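PDB 3GRA: transcriptional regulator, AraC family from Pseudomonas putida, which probably regulates transcription through sequence-specific DNA binding by the whole protein, of which this chain is the DJ-1/PfpI-like part. Local coordinates for residues A[9-14]-A[88-93]; A[109-114]-A[118-123]; A[73-78]-A[92-97]; A[154-159]-A[166-171]. One frame throughout, in Å; residues are numbered along the deposited sequence.

In the fold
Contacts 1, 3 and 4 illustrate how an alpha/beta sandwich is held together from both faces of one sheet. All four contacts are buried. Contacts 1 and 3 share helix 90-100 and lay it on the neighbouring strands 6-12 and 74-78, through aliphatic side chains and one cysteine; contact 1 alone runs out to a surface metal, the magnesium ion at D91. Contact 4 lies across the chain's centre, with helix 161-176 on strand 155-158 of the same sheet, and is again apolar. Contact 2 differs in kind: a loop folds back on the helix it leaves, so a backbone hydrogen bond joins the leucine packing. F113 touches contacts 1 and 3, L114 contact 3.

Contact 1 (A[9-14]-A[88-93]); sequences DFILLE and PELDRL. With MG (magnesium ion), chain E; EDO (1,2-ethanediol), chain D; EDO (1,2-ethanediol), chain C.
I11 of strand 6-12 and L13 just past its end meet L90 and L93 on the first turn of helix 90-100, a strand-to-helix layer of the DJ-1/PfpI alpha/beta sandwich. The bump is I11 CD1, carried well out from the strand because the chain runs extended past CG1 (chi2 173°). It enters the shallow hollow between two leucines three residues apart on the helix, lying 4.3 Å from L90 CD2 and 4.4 Å from L93 CD2. L90 is in turn a forked bump: while CD2 faces I11, its other methyl, CD1, lies 4.3 Å from L13 CD2, and so one leucine spans the last part of the strand and the loop that follows. The fit is light, methyl against methyl; F113 of helix 110-117 packs on both L13 and L90.

The opposite character appears one residue on. D91 carries a magnesium ion on OD2 at 2.1 Å, and its OD1 pairs with R116. Five waters complete a distorted octahedron around the metal, with water 2 roughly trans to OD2. Water 1 ties this shell back to the loop that leads into the helix by donating a hydrogen bond to P88 O, 3.2 Å away.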
loop_
_atom_site.group_PDB
_atom_site.type_symbol
_atom_site.label_atom_id
_atom_site.label_comp_id
_atom_site.label_asym_id
_atom_site.label_seq_id
_atom_site.Cartn_x
_atom_site.Cartn_y
_atom_site.Cartn_z
ATOM N N ASP A 9 -0.338 -15.784 0.102
ATOM C CA ASP A 9 -1.582 -15.019 0.035
ATOM C C ASP A 9 -1.717 -14.090 1.246
ATOM O O ASP A 9 -1.274 -14.410 2.347
ATOM C CB ASP A 9 -2.790 -15.948 -0.034
ATOM C CG ASP A 9 -3.095 -16.416 -1.448
ATOM O OD1 ASP A 9 -2.389 -15.990 -2.393
ATOM O OD2 ASP A 9 -4.052 -17.206 -1.608
ATOM N N PHE A 10 -2.363 -12.950 1.027
ATOM C CA PHE A 10 -2.541 -11.953 2.063
ATOM C C PHE A 10 -4.005 -11.706 2.380
ATOM O O PHE A 10 -4.762 -11.259 1.520
ATOM C CB PHE A 10 -1.916 -10.627 1.614
ATOM C CG PHE A 10 -0.438 -10.703 1.338
ATOM C CD1 PHE A 10 0.483 -10.383 2.325
ATOM C CD2 PHE A 10 0.030 -11.062 0.070
ATOM C CE1 PHE A 10 1.857 -10.412 2.059
ATOM C CE2 PHE A 10 1.398 -11.097 -0.210
ATOM C CZ PHE A 10 2.312 -10.770 0.786
ATOM N N ILE A 11 -4.412 -11.986 3.612
ATOM C CA ILE A 11 -5.791 -11.729 4.002
ATOM C C ILE A 11 -5.877 -10.263 4.417
ATOM O O ILE A 11 -5.286 -9.857 5.420
ATOM C CB ILE A 11 -6.238 -12.626 5.180
ATOM C CG1 ILE A 11 -6.206 -14.098 4.758
ATOM C CG2 ILE A 11 -7.668 -12.270 5.587
ATOM C CD1 ILE A 11 -6.456 -15.049 5.882
ATOM N N LEU A 12 -6.596 -9.465 3.633
ATOM C CA LEU A 12 -6.727 -8.040 3.933
ATOM C C LEU A 12 -7.959 -7.801 4.784
ATOM O O LEU A 12 -9.078 -8.042 4.336
ATOM C CB LEU A 12 -6.836 -7.224 2.641
ATOM C CG LEU A 12 -5.786 -7.445 1.538
ATOM C CD1 LEU A 12 -6.091 -6.498 0.385
ATOM C CD2 LEU A 12 -4.361 -7.181 2.073
ATOM N N LEU A 13 -7.742 -7.362 6.018
ATOM C CA LEU A 13 -8.824 -7.072 6.943
ATOM C C LEU A 13 -9.221 -5.608 6.774
ATOM O O LEU A 13 -8.448 -4.799 6.241
ATOM C CB LEU A 13 -8.370 -7.321 8.387
ATOM C CG LEU A 13 -7.854 -8.722 8.750
ATOM C CD1 LEU A 13 -7.534 -8.782 10.237
ATOM C CD2 LEU A 13 -8.901 -9.759 8.391
ATOM N N GLU A 14 -10.422 -5.260 7.224
ATOM C CA GLU A 14 -10.877 -3.889 7.080
ATOM C C GLU A 14 -9.901 -2.940 7.774
ATOM O O GLU A 14 -9.442 -3.213 8.883
ATOM C CB GLU A 14 -12.281 -3.719 7.658
ATOM C CG GLU A 14 -13.114 -2.688 6.896
ATOM C CD GLU A 14 -14.239 -2.100 7.730
ATOM O OE1 GLU A 14 -13.942 -1.580 8.824
ATOM O OE2 GLU A 14 -15.413 -2.143 7.293
ATOM N N PRO A 88 -13.754 -13.952 14.198
ATOM C CA PRO A 88 -13.606 -15.206 14.946
ATOM C C PRO A 88 -13.285 -16.421 14.084
ATOM O O PRO A 88 -12.671 -17.376 14.558
ATOM C CB PRO A 88 -14.952 -15.350 15.656
ATOM C CG PRO A 88 -15.890 -14.598 14.760
ATOM C CD PRO A 88 -15.090 -13.371 14.425
ATOM N N GLU A 89 -13.711 -16.391 12.826
ATOM C CA GLU A 89 -13.460 -17.503 11.920
ATOM C C GLU A 89 -11.979 -17.778 11.719
ATOM O O GLU A 89 -11.569 -18.917 11.437
ATOM C CB GLU A 89 -14.091 -17.208 10.558
ATOM C CG GLU A 89 -13.570 -15.912 9.956
ATOM C CD GLU A 89 -14.342 -15.474 8.749
ATOM O OE1 GLU A 89 -14.442 -16.268 7.790
ATOM O OE2 GLU A 89 -14.846 -14.335 8.754
ATOM N N LEU A 90 -11.170 -16.732 11.862
ATOM C CA LEU A 90 -9.721 -16.863 11.638
ATOM C C LEU A 90 -9.066 -17.867 12.566
ATOM O O LEU A 90 -8.050 -18.437 12.237
ATOM C CB LEU A 90 -9.046 -15.504 11.790
ATOM C CG LEU A 90 -9.427 -14.454 10.765
ATOM C CD1 LEU A 90 -8.730 -13.138 11.087
ATOM C CD2 LEU A 90 -9.042 -14.939 9.373
ATOM N N ASP A 91 -9.682 -18.109 13.719
ATOM C CA ASP A 91 -9.105 -19.059 14.677
ATOM C C ASP A 91 -8.927 -20.487 14.169
ATOM O O ASP A 91 -7.813 -20.979 14.217
ATOM C CB ASP A 91 -9.871 -19.063 15.985
ATOM C CG ASP A 91 -9.658 -17.784 16.774
ATOM O OD1 ASP A 91 -8.836 -16.970 16.336
ATOM O OD2 ASP A 91 -10.310 -17.591 17.827
ATOM N N ARG A 92 -9.989 -21.149 13.704
ATOM C CA ARG A 92 -9.839 -22.511 13.217
ATOM C C ARG A 92 -9.212 -22.500 11.830
ATOM O O ARG A 92 -8.499 -23.439 11.454
ATOM C CB ARG A 92 -11.169 -23.253 13.201
ATOM C CG ARG A 92 -12.370 -22.339 13.084
ATOM C CD ARG A 92 -13.660 -23.112 13.249
ATOM N NE ARG A 92 -14.786 -22.333 12.747
ATOM C CZ ARG A 92 -15.115 -22.238 11.465
ATOM N NH1 ARG A 92 -14.414 -22.882 10.538
ATOM N NH2 ARG A 92 -16.143 -21.484 11.107
ATOM N N LEU A 93 -9.430 -21.427 11.075
ATOM C CA LEU A 93 -8.846 -21.322 9.741
ATOM C C LEU A 93 -7.316 -21.337 9.821
ATOM O O LEU A 93 -6.636 -22.032 9.053
ATOM C CB LEU A 93 -9.294 -20.026 9.061
ATOM C CG LEU A 93 -8.724 -19.738 7.671
ATOM C CD1 LEU A 93 -9.328 -20.693 6.660
ATOM C CD2 LEU A 93 -9.041 -18.301 7.290
HETATM MG MG MG E . -11.895 -17.670 19.157
HETATM C C1 EDO D . -16.460 -18.336 13.646
HETATM O O1 EDO D . -16.035 -19.706 13.533
HETATM C C2 EDO D . -17.652 -18.120 12.699
HETATM O O2 EDO D . -17.935 -19.358 12.028
HETATM C C1 EDO C . -11.939 -8.818 5.961
HETATM O O1 EDO C . -11.179 -9.506 4.974
HETATM C C2 EDO C . -12.883 -7.783 5.292
HETATM O O2 EDO C . -12.739 -7.811 3.850
HETATM O O HOH W 1 -13.365 -17.539 17.704
HETATM O O HOH W 2 -13.908 -18.601 20.068
HETATM O O HOH W 3 -12.418 -15.739 19.340
HETATM O O HOH W 4 -10.983 -17.503 20.978
HETATM O O HOH W 5 -11.677 -19.832 18.923
#

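Contact 2 (A[109-114]-A[118-123]); sequences NGAWFL and GVLDDY
V119 and L120 fold back onto L114 just after helix 110-117, which ends in a Schellman motif with G118 at positive phi (79°). In DJ-1/PfpI relatives the corresponding helix follows the nucleophile elbow. At the centre, V119 N donates to L114 O over 3.2 Å. The same turn brings V119 CG2, the methyl lying between the backbone N and the carbonyl carbon, to 3.5 Å from L114 CB, a tight fit beside the carbonyl. L120 comes next: its CD1 reaches 3.7 Å from L114 CB and lies 3.6 Å from A111 O, close by A111 CB as well. Cutting L120 back to an alanine is likely to open a gap beside L114 CB and A111, leaving V119 as the loop's remaining apolar hold on this turn. Farther out, a type II turn from L120 to Y123 leads the chain away toward strand 123-125. R155 of strand 155-158 packs against L120, and its NE donates to V119 O.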
loop_
_atom_site.group_PDB
_atom_site.type_symbol
_atom_site.label_atom_id
_atom_site.label_comp_id
_atom_site.label_asym_id
_atom_site.label_seq_id
_atom_site.Cartn_x
_atom_site.Cartn_y
_atom_site.Cartn_z
ATOM N N ASN A 109 -0.735 -5.608 13.104
ATOM C CA ASN A 109 -1.187 -6.346 14.293
ATOM C C ASN A 109 -1.749 -7.716 13.953
ATOM O O ASN A 109 -2.393 -8.354 14.780
ATOM C CB ASN A 109 -2.228 -5.565 15.102
ATOM C CG ASN A 109 -3.381 -5.093 14.262
ATOM O OD1 ASN A 109 -3.911 -5.835 13.431
ATOM N ND2 ASN A 109 -3.788 -3.847 14.480
ATOM N N GLY A 110 -1.484 -8.188 12.738
ATOM C CA GLY A 110 -1.982 -9.501 12.353
ATOM C C GLY A 110 -1.544 -10.591 13.323
ATOM O O GLY A 110 -2.199 -11.619 13.458
ATOM N N ALA A 111 -0.427 -10.374 14.006
ATOM C CA ALA A 111 0.057 -11.355 14.947
ATOM C C ALA A 111 -0.947 -11.516 16.073
ATOM O O ALA A 111 -1.020 -12.569 16.710
ATOM C CB ALA A 111 1.416 -10.951 15.494
ATOM N N TRP A 112 -1.732 -10.481 16.336
ATOM C CA TRP A 112 -2.748 -10.611 17.389
ATOM C C TRP A 112 -3.667 -11.801 17.029
ATOM O O TRP A 112 -3.991 -12.630 17.879
ATOM C CB TRP A 112 -3.588 -9.334 17.500
ATOM C CG TRP A 112 -4.565 -9.370 18.646
ATOM C CD1 TRP A 112 -4.303 -9.109 19.962
ATOM C CD2 TRP A 112 -5.956 -9.713 18.576
ATOM N NE1 TRP A 112 -5.446 -9.268 20.714
ATOM C CE2 TRP A 112 -6.474 -9.636 19.887
ATOM C CE3 TRP A 112 -6.814 -10.079 17.531
ATOM C CZ2 TRP A 112 -7.816 -9.906 20.180
ATOM C CZ3 TRP A 112 -8.146 -10.347 17.824
ATOM C CH2 TRP A 112 -8.633 -10.258 19.139
ATOM N N PHE A 113 -4.043 -11.890 15.755
ATOM C CA PHE A 113 -4.928 -12.944 15.253
ATOM C C PHE A 113 -4.274 -14.313 15.281
ATOM O O PHE A 113 -4.905 -15.310 15.612
ATOM C CB PHE A 113 -5.378 -12.584 13.838
ATOM C CG PHE A 113 -6.258 -11.358 13.785
ATOM C CD1 PHE A 113 -7.610 -11.436 14.108
ATOM C CD2 PHE A 113 -5.735 -10.121 13.413
ATOM C CE1 PHE A 113 -8.421 -10.304 14.052
ATOM C CE2 PHE A 113 -6.545 -8.991 13.361
ATOM C CZ PHE A 113 -7.890 -9.085 13.679
ATOM N N LEU A 114 -3.000 -14.370 14.918
ATOM C CA LEU A 114 -2.266 -15.629 14.964
ATOM C C LEU A 114 -2.168 -16.021 16.439
ATOM O O LEU A 114 -2.167 -17.198 16.783
ATOM C CB LEU A 114 -0.866 -15.442 14.386
ATOM C CG LEU A 114 -0.722 -15.440 12.858
ATOM C CD1 LEU A 114 -1.821 -14.613 12.211
ATOM C CD2 LEU A 114 0.665 -14.904 12.496
ATOM N N GLY A 118 -3.885 -19.451 18.485
ATOM C CA GLY A 118 -3.038 -20.419 19.159
ATOM C C GLY A 118 -1.963 -21.005 18.258
ATOM O O GLY A 118 -1.518 -22.134 18.472
ATOM N N VAL A 119 -1.531 -20.253 17.253
ATOM C CA VAL A 119 -0.507 -20.744 16.340
ATOM C C VAL A 119 0.860 -20.106 16.611
ATOM O O VAL A 119 1.818 -20.342 15.881
ATOM C CB VAL A 119 -0.894 -20.482 14.859
ATOM C CG1 VAL A 119 -2.214 -21.157 14.541
ATOM C CG2 VAL A 119 -0.987 -18.975 14.595
ATOM N N LEU A 120 0.942 -19.283 17.649
ATOM C CA LEU A 120 2.201 -18.639 18.015
ATOM C C LEU A 120 2.663 -19.156 19.375
ATOM O O LEU A 120 3.470 -18.523 20.059
ATOM C CB LEU A 120 2.039 -17.114 18.076
ATOM C CG LEU A 120 1.880 -16.343 16.763
ATOM C CD1 LEU A 120 1.679 -14.868 17.068
ATOM C CD2 LEU A 120 3.106 -16.543 15.883
ATOM N N ASP A 121 2.139 -20.312 19.763
ATOM C CA ASP A 121 2.502 -20.916 21.031
ATOM C C ASP A 121 3.945 -21.346 21.000
ATOM O O ASP A 121 4.318 -22.247 20.252
ATOM C CB ASP A 121 1.616 -22.121 21.325
ATOM C CG ASP A 121 0.278 -21.726 21.896
ATOM O OD1 ASP A 121 -0.013 -20.513 21.952
ATOM O OD2 ASP A 121 -0.482 -22.635 22.290
ATOM N N ASP A 122 4.750 -20.681 21.822
ATOM C CA ASP A 122 6.173 -20.954 21.933
ATOM C C ASP A 122 6.895 -20.444 20.698
ATOM O O ASP A 122 7.804 -21.090 20.158
ATOM C CB ASP A 122 6.406 -22.451 22.124
ATOM C CG ASP A 122 7.793 -22.760 22.638
ATOM O OD1 ASP A 122 8.223 -22.111 23.619
ATOM O OD2 ASP A 122 8.451 -23.656 22.071
ATOM N N TYR A 123 6.476 -19.264 20.259
ATOM C CA TYR A 123 7.057 -18.608 19.089
ATOM C C TYR A 123 7.274 -17.141 19.421
ATOM O O TYR A 123 6.638 -16.589 20.330
ATOM C CB TYR A 123 6.100 -18.681 17.902
ATOM C CG TYR A 123 6.176 -19.925 17.035
ATOM C CD1 TYR A 123 7.105 -20.016 15.995
ATOM C CD2 TYR A 123 5.242 -20.960 17.181
ATOM C CE1 TYR A 123 7.098 -21.090 15.113
ATOM C CE2 TYR A 123 5.220 -22.036 16.308
ATOM C CZ TYR A 123 6.147 -22.099 15.267
ATOM O OH TYR A 123 6.089 -23.135 14.350
#

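Contact 3 (A[73-78]-A[92-97]); sequences DLLVVC and RLLNDC. With EDO (1,2-ethanediol), chain D.
L75 reaches from near the start of strand 74-78 to C97 on helix 90-100, and its path shows how one leucine can bridge the two layers of a beta-alpha-beta unit. CB leaves the strand toward the helix. With CG, anti to the backbone N (chi1 -174°), it serves as a stem, beyond which the branches part. CD2 goes on to the helix and makes the close contact, 3.6 Å from C97 SG; it also lies 4.4 Å from L94 CD2, so it rests between residues one helical turn apart. CD1 turns instead to I11 of the adjoining strand 6-12.

Two residues along the strand, V77 repeats the approach on a smaller scale: its CG2 lies 4.0 Å from L94 CD2, the two side chains crossing obliquely. L94 CD2 is thus the methyl that both strand residues meet. The helix's outer side is polar, and there R92 NH2 donates to O2 of an ethanediol, probably from the crystallisation liquor, at 2.9 Å, the oxygen lying at the guanidinium edge.

The short axes run 10.5 Å apart at 153°, close to antiparallel, as the crossover from strand 74-78 through helix 90-100 to strand 103-107 requires. L104 of that last strand touches L75 and C97, while helix 110-117 flanks V77 through F113 and L114, and L94 through A117.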
loop_
_atom_site.group_PDB
_atom_site.type_symbol
_atom_site.label_atom_id
_atom_site.label_comp_id
_atom_site.label_asym_id
_atom_site.label_seq_id
_atom_site.Cartn_x
_atom_site.Cartn_y
_atom_site.Cartn_z
ATOM N N ASP A 73 1.990 -21.705 0.615
ATOM C CA ASP A 73 3.192 -21.902 1.414
ATOM C C ASP A 73 3.107 -20.934 2.588
ATOM O O ASP A 73 3.638 -21.204 3.665
ATOM C CB ASP A 73 4.447 -21.594 0.605
ATOM C CG ASP A 73 4.752 -22.668 -0.420
ATOM O OD1 ASP A 73 4.889 -23.847 -0.025
ATOM O OD2 ASP A 73 4.858 -22.333 -1.611
ATOM N N LEU A 74 2.416 -19.812 2.386
ATOM C CA LEU A 74 2.301 -18.803 3.438
ATOM C C LEU A 74 1.050 -17.936 3.356
ATOM O O LEU A 74 0.767 -17.313 2.333
ATOM C CB LEU A 74 3.540 -17.902 3.422
ATOM C CG LEU A 74 3.564 -16.646 4.306
ATOM C CD1 LEU A 74 3.653 -17.024 5.783
ATOM C CD2 LEU A 74 4.743 -15.778 3.893
ATOM N N LEU A 75 0.312 -17.904 4.454
ATOM C CA LEU A 75 -0.903 -17.115 4.565
ATOM C C LEU A 75 -0.590 -16.015 5.567
ATOM O O LEU A 75 -0.269 -16.296 6.718
ATOM C CB LEU A 75 -2.053 -17.982 5.091
ATOM C CG LEU A 75 -3.458 -17.369 5.151
ATOM C CD1 LEU A 75 -3.861 -16.865 3.770
ATOM C CD2 LEU A 75 -4.453 -18.427 5.620
ATOM N N VAL A 76 -0.688 -14.768 5.113
ATOM C CA VAL A 76 -0.410 -13.607 5.940
ATOM C C VAL A 76 -1.663 -12.792 6.291
ATOM O O VAL A 76 -2.457 -12.433 5.414
ATOM C CB VAL A 76 0.583 -12.672 5.227
ATOM C CG1 VAL A 76 1.094 -11.613 6.194
ATOM C CG2 VAL A 76 1.748 -13.487 4.652
ATOM N N VAL A 77 -1.832 -12.502 7.579
ATOM C CA VAL A 77 -2.965 -11.714 8.026
ATOM C C VAL A 77 -2.515 -10.260 8.107
ATOM O O VAL A 77 -1.591 -9.904 8.870
ATOM C CB VAL A 77 -3.488 -12.153 9.417
ATOM C CG1 VAL A 77 -4.710 -11.295 9.789
ATOM C CG2 VAL A 77 -3.866 -13.628 9.402
ATOM N N CYS A 78 -3.157 -9.425 7.298
ATOM C CA CYS A 78 -2.829 -8.014 7.260
ATOM C C CYS A 78 -3.859 -7.182 8.011
ATOM O O CYS A 78 -5.048 -7.155 7.667
ATOM C CB CYS A 78 -2.726 -7.534 5.814
ATOM S SG CYS A 78 -1.562 -8.500 4.829
ATOM N N ARG A 92 -9.989 -21.149 13.704
ATOM C CA ARG A 92 -9.839 -22.511 13.217
ATOM C C ARG A 92 -9.212 -22.500 11.830
ATOM O O ARG A 92 -8.499 -23.439 11.454
ATOM C CB ARG A 92 -11.169 -23.253 13.201
ATOM C CG ARG A 92 -12.370 -22.339 13.084
ATOM C CD ARG A 92 -13.660 -23.112 13.249
ATOM N NE ARG A 92 -14.786 -22.333 12.747
ATOM C CZ ARG A 92 -15.115 -22.238 11.465
ATOM N NH1 ARG A 92 -14.414 -22.882 10.538
ATOM N NH2 ARG A 92 -16.143 -21.484 11.107
ATOM N N LEU A 93 -9.430 -21.427 11.075
ATOM C CA LEU A 93 -8.846 -21.322 9.741
ATOM C C LEU A 93 -7.316 -21.337 9.821
ATOM O O LEU A 93 -6.636 -22.032 9.053
ATOM C CB LEU A 93 -9.294 -20.026 9.061
ATOM C CG LEU A 93 -8.724 -19.738 7.671
ATOM C CD1 LEU A 93 -9.328 -20.693 6.660
ATOM C CD2 LEU A 93 -9.041 -18.301 7.290
ATOM N N LEU A 94 -6.772 -20.565 10.754
ATOM C CA LEU A 94 -5.331 -20.485 10.908
ATOM C C LEU A 94 -4.791 -21.740 11.583
ATOM O O LEU A 94 -3.685 -22.192 11.282
ATOM C CB LEU A 94 -4.971 -19.223 11.700
ATOM C CG LEU A 94 -5.309 -17.923 10.947
ATOM C CD1 LEU A 94 -5.523 -16.776 11.927
ATOM C CD2 LEU A 94 -4.198 -17.596 9.977
ATOM N N ASN A 95 -5.585 -22.310 12.482
ATOM C CA ASN A 95 -5.203 -23.523 13.187
ATOM C C ASN A 95 -5.035 -24.650 12.145
ATOM O O ASN A 95 -4.036 -25.380 12.156
ATOM C CB ASN A 95 -6.295 -23.874 14.201
ATOM C CG ASN A 95 -5.757 -24.619 15.400
ATOM O OD1 ASN A 95 -5.400 -25.795 15.311
ATOM N ND2 ASN A 95 -5.687 -23.932 16.538
ATOM N N ASP A 96 -6.012 -24.773 11.244
ATOM C CA ASP A 96 -5.968 -25.787 10.194
ATOM C C ASP A 96 -4.832 -25.514 9.222
ATOM O O ASP A 96 -4.214 -26.443 8.702
ATOM C CB ASP A 96 -7.287 -25.839 9.422
ATOM C CG ASP A 96 -8.460 -26.262 10.290
ATOM O OD1 ASP A 96 -8.297 -27.169 11.137
ATOM O OD2 ASP A 96 -9.558 -25.693 10.112
ATOM N N CYS A 97 -4.559 -24.242 8.960
ATOM C CA CYS A 97 -3.466 -23.911 8.062
ATOM C C CYS A 97 -2.164 -24.318 8.754
ATOM O O CYS A 97 -1.212 -24.752 8.107
ATOM C CB CYS A 97 -3.466 -22.411 7.733
ATOM S SG CYS A 97 -4.719 -21.914 6.515
HETATM C C1 EDO D . -16.460 -18.336 13.646
HETATM O O1 EDO D . -16.035 -19.706 13.533
HETATM C C2 EDO D . -17.652 -18.120 12.699
HETATM O O2 EDO D . -17.935 -19.358 12.028
#

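Contact 4 (A[154-159]-A[166-171]); sequences DRLSAA and ELMLGL
L167 meets L156, S157 and A158 from a helical turn whose shortest bond is G170 N to E166 O, 2.7 Å. The turn holds L167 facing the strand, and L171 N, bonded to L167 O at 3.0 Å, carries the pattern on. L167 places CG anti to its own N (chi1 -174°), which brings both methyls against the strand backbone. CD1 lies 3.5 Å from S157 N and 3.7 Å from L156 CB; CD2 lies 4.0 Å from A158 CB. The leucine thus fits into the place between two strand side chains that face the helix, with S157, whose side chain faces the other way, offering its backbone as the floor. S157 OG is bonded by S126 N on that far side.

L156 answers in kind, CD2 lying 4.2 Å from L171 CB, with CE of the selenomethionine M168 more loosely alongside. A glycine in place of L167 would probably open a gap over the S157 backbone and leave L156 CB and A158 CB without their apolar mate.

Helix 161-176 runs back at 153° to strand 155-158, their short axes 8.6 Å apart. Strands 149-152 and 103-107 flank that strand in the sheet and touch L167 through L151 and L107, while M168 faces helix 18-34.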
loop_
_atom_site.group_PDB
_atom_site.type_symbol
_atom_site.label_atom_id
_atom_site.label_comp_id
_atom_site.label_asym_id
_atom_site.label_seq_id
_atom_site.Cartn_x
_atom_site.Cartn_y
_atom_site.Cartn_z
ATOM N N ASP A 154 8.474 -20.890 10.852
ATOM C CA ASP A 154 7.358 -20.718 9.928
ATOM C C ASP A 154 6.310 -19.727 10.476
ATOM O O ASP A 154 5.113 -19.859 10.223
ATOM C CB ASP A 154 6.726 -22.082 9.617
ATOM C CG ASP A 154 6.330 -22.823 10.858
ATOM O OD1 ASP A 154 6.641 -22.336 11.970
ATOM O OD2 ASP A 154 5.704 -23.895 10.732
ATOM N N ARG A 155 6.787 -18.738 11.228
ATOM C CA ARG A 155 5.936 -17.687 11.762
ATOM C C ARG A 155 6.642 -16.347 11.523
ATOM O O ARG A 155 7.626 -15.992 12.187
ATOM C CB ARG A 155 5.643 -17.912 13.247
ATOM C CG ARG A 155 4.829 -19.187 13.525
ATOM C CD ARG A 155 3.399 -19.145 12.950
ATOM N NE ARG A 155 2.734 -20.447 13.094
ATOM C CZ ARG A 155 2.851 -21.458 12.226
ATOM N NH1 ARG A 155 3.589 -21.332 11.133
ATOM N NH2 ARG A 155 2.256 -22.614 12.465
ATOM N N LEU A 156 6.138 -15.632 10.527
ATOM C CA LEU A 156 6.671 -14.348 10.121
ATOM C C LEU A 156 5.725 -13.189 10.507
ATOM O O LEU A 156 4.526 -13.206 10.203
ATOM C CB LEU A 156 6.905 -14.358 8.606
ATOM C CG LEU A 156 8.023 -15.258 8.058
ATOM C CD1 LEU A 156 7.683 -16.739 8.274
ATOM C CD2 LEU A 156 8.198 -14.975 6.573
ATOM N N SER A 157 6.263 -12.176 11.167
ATOM C CA SER A 157 5.409 -11.075 11.577
ATOM C C SER A 157 6.116 -9.747 11.595
ATOM O O SER A 157 7.330 -9.685 11.794
ATOM C CB SER A 157 4.809 -11.359 12.959
ATOM O OG SER A 157 5.820 -11.417 13.945
ATOM N N ALA A 158 5.343 -8.684 11.387
ATOM C CA ALA A 158 5.893 -7.331 11.374
ATOM C C ALA A 158 4.942 -6.358 12.080
ATOM O O ALA A 158 3.716 -6.488 12.004
ATOM C CB ALA A 158 6.162 -6.885 9.930
ATOM N N ALA A 159 5.530 -5.376 12.755
ATOM C CA ALA A 159 4.778 -4.391 13.510
ATOM C C ALA A 159 4.660 -3.043 12.812
ATOM O O ALA A 159 3.928 -2.169 13.270
ATOM C CB ALA A 159 5.418 -4.205 14.853
ATOM N N GLU A 166 11.358 -5.471 5.725
ATOM C CA GLU A 166 12.442 -6.336 6.185
ATOM C C GLU A 166 11.962 -7.786 6.269
ATOM O O GLU A 166 12.702 -8.713 5.948
ATOM C CB GLU A 166 12.956 -5.907 7.562
ATOM C CG GLU A 166 13.701 -4.570 7.616
ATOM C CD GLU A 166 14.975 -4.547 6.783
ATOM O OE1 GLU A 166 15.592 -5.621 6.580
ATOM O OE2 GLU A 166 15.369 -3.448 6.340
ATOM N N LEU A 167 10.715 -7.974 6.697
ATOM C CA LEU A 167 10.160 -9.310 6.833
ATOM C C LEU A 167 10.177 -10.062 5.505
ATOM O O LEU A 167 10.620 -11.205 5.454
ATOM C CB LEU A 167 8.732 -9.245 7.389
ATOM C CG LEU A 167 8.070 -10.588 7.731
ATOM C CD1 LEU A 167 8.753 -11.221 8.940
ATOM C CD2 LEU A 167 6.591 -10.363 8.027
HETATM N N MSE A 168 9.705 -9.427 4.436
HETATM C CA MSE A 168 9.694 -10.084 3.136
HETATM C C MSE A 168 11.108 -10.215 2.561
HETATM O O MSE A 168 11.368 -11.096 1.749
HETATM C CB MSE A 168 8.769 -9.351 2.161
HETATM C CG MSE A 168 7.268 -9.467 2.504
HETATM SE SE MSE A 168 6.583 -11.147 2.472
HETATM C CE MSE A 168 6.750 -11.608 4.140
ATOM N N LEU A 169 12.023 -9.348 2.980
ATOM C CA LEU A 169 13.407 -9.441 2.526
ATOM C C LEU A 169 13.984 -10.653 3.238
ATOM O O LEU A 169 14.794 -11.397 2.679
ATOM C CB LEU A 169 14.204 -8.178 2.899
ATOM C CG LEU A 169 14.038 -7.039 1.883
ATOM C CD1 LEU A 169 14.542 -5.718 2.453
ATOM C CD2 LEU A 169 14.789 -7.423 0.603
ATOM N N GLY A 170 13.541 -10.853 4.475
ATOM C CA GLY A 170 14.004 -11.993 5.241
ATOM C C GLY A 170 13.536 -13.261 4.552
ATOM O O GLY A 170 14.254 -14.262 4.489
ATOM N N LEU A 171 12.324 -13.207 4.009
ATOM C CA LEU A 171 11.763 -14.351 3.316
ATOM C C LEU A 171 12.531 -14.610 2.020
ATOM O O LEU A 171 12.854 -15.754 1.711
ATOM C CB LEU A 171 10.278 -14.115 3.005
ATOM C CG LEU A 171 9.550 -15.219 2.218
ATOM C CD1 LEU A 171 9.716 -16.544 2.955
ATOM C CD2 LEU A 171 8.050 -14.888 2.068
#